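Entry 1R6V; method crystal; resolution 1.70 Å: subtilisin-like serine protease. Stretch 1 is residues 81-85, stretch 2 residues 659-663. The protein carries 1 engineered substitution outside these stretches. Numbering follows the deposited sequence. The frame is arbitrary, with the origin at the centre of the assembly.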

# COMPACT_ATOMS: atom_id res chain seq x y z
N ILE A 81 -11.18 10.28 18.10
CA ILE A 81 -9.87 9.72 18.40
C ILE A 81 -8.72 10.72 18.46
O ILE A 81 -7.83 10.58 19.29
N LYS A 82 -8.78 11.72 17.59
CA LYS A 82 -7.72 12.72 17.46
C LYS A 82 -7.25 13.44 18.70
O LYS A 82 -6.10 13.90 18.75
N ALA A 83 -8.11 13.55 19.70
CA ALA A 83 -7.72 14.24 20.92
C ALA A 83 -7.59 13.31 22.13
O ALA A 83 -7.55 13.78 23.26
N LEU A 84 -7.52 12.00 21.88
CA LEU A 84 -7.42 11.03 22.98
C LEU A 84 -6.04 10.88 23.60
O LEU A 84 -5.91 10.35 24.71
N ALA A 85 -5.01 11.32 22.89
CA ALA A 85 -3.66 11.22 23.42
C ALA A 85 -3.19 9.78 23.64
O ALA A 85 -2.61 9.46 24.67
N SER A 659 -14.20 19.27 26.74
CA SER A 659 -13.78 18.11 27.53
C SER A 659 -12.49 17.47 27.02
O SER A 659 -11.62 17.11 27.81
N GLN A 660 -12.40 17.32 25.70
CA GLN A 660 -11.23 16.72 25.05
C GLN A 660 -10.67 17.73 24.05
O GLN A 660 -10.93 17.63 22.85
N PRO A 661 -9.90 18.72 24.54
CA PRO A 661 -9.33 19.74 23.65
C PRO A 661 -8.16 19.29 22.79
O PRO A 661 -7.38 18.41 23.15
N ILE A 662 -8.07 19.91 21.62
CA ILE A 662 -6.97 19.70 20.71
C ILE A 662 -6.89 20.99 19.91
O ILE A 662 -7.60 21.18 18.93
N TYR A 663 -6.04 21.91 20.37
CA TYR A 663 -5.89 23.19 19.70
C TYR A 663 -4.97 23.08 18.51
O TYR A 663 -4.10 22.21 18.47

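Nearly 600 residues apart in sequence, these two loops meet around the smallest side chain that can still point. Ala83 sits within a type I turn running from Ile81 to Leu84, closed by the backbone hydrogen bond from Leu84 N to Ile81 O at 3.0 Å, and its CB is directed toward the other stretch. The backbones are close here, Ala83 CA lying 5.5 Å from Ile662 CA, with the lone methyl of Ala83 directed into the contact. The methyl meets Ile662 in an apolar contact, Ala83 CB to Ile662 CB at 3.7 Å, and also reaches Gln660, Ala83 CB to Gln660 CB at 4.2 Å.

Ile662, with chi1 t and chi2 p, also points toward the turn; its CG2 packs at 4.2 Å against CE of Lys82, whose chain, p at chi1 and t thereafter, offers methylenes here while its NZ hydrogen-bonds elsewhere in the structure.

Gln660 points in too, bent by m values at chi1 and chi2. Its NE2 comes within 3.2 Å of Ala83 O, but the angle is too poor for a hydrogen bond, and 3.7 Å from Leu84 CD2. No direct hydrogen bond joins the stretches. Instead, one water donates to both Ala83 O (2.7 Å) and Pro661 O (2.8 Å), bridging two carbonyls that cannot bond to each other.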

# COMPACT_ATOMS: atom_id res chain seq x y z
CB ILE A 81 -9.49 8.67 17.31
CG1 ILE A 81 -10.54 7.55 17.26
CG2 ILE A 81 -8.11 8.08 17.61
CD1 ILE A 81 -10.38 6.61 16.04
CB LYS A 82 -8.09 13.74 16.39
CG LYS A 82 -9.07 14.80 16.82
CD LYS A 82 -9.62 15.53 15.61
CE LYS A 82 -10.60 16.61 16.03
NZ LYS A 82 -11.37 17.18 14.89
CB ALA A 83 -8.72 15.38 21.23
CB LEU A 84 -7.90 9.65 22.54
CG LEU A 84 -9.37 9.54 22.14
CD1 LEU A 84 -9.67 8.10 21.72
CD2 LEU A 84 -10.25 9.95 23.32
CB ALA A 85 -3.56 12.00 24.74
CB SER A 659 -14.90 17.06 27.54
OG SER A 659 -14.40 15.79 27.95
CB GLN A 660 -11.61 15.45 24.29
CG GLN A 660 -11.86 14.22 25.14
CD GLN A 660 -10.65 13.82 25.96
OE1 GLN A 660 -10.49 14.25 27.11
NE2 GLN A 660 -9.78 13.01 25.37
CB PRO A 661 -8.90 20.82 24.63
CG PRO A 661 -8.40 20.00 25.80
CD PRO A 661 -9.54 18.98 25.94
CB ILE A 662 -7.18 18.46 19.77
CG1 ILE A 662 -6.09 18.45 18.70
CG2 ILE A 662 -8.53 18.47 19.11
CD1 ILE A 662 -4.74 18.54 19.26
CB TYR A 663 -5.34 24.25 20.65
CG TYR A 663 -6.37 24.79 21.62
CD1 TYR A 663 -6.57 24.20 22.86
CD2 TYR A 663 -7.18 25.87 21.26
CE1 TYR A 663 -7.55 24.66 23.73
CE2 TYR A 663 -8.18 26.34 22.11
CZ TYR A 663 -8.35 25.72 23.34
OH TYR A 663 -9.34 26.17 24.19
O HOH W 1 -7.60 16.09 24.67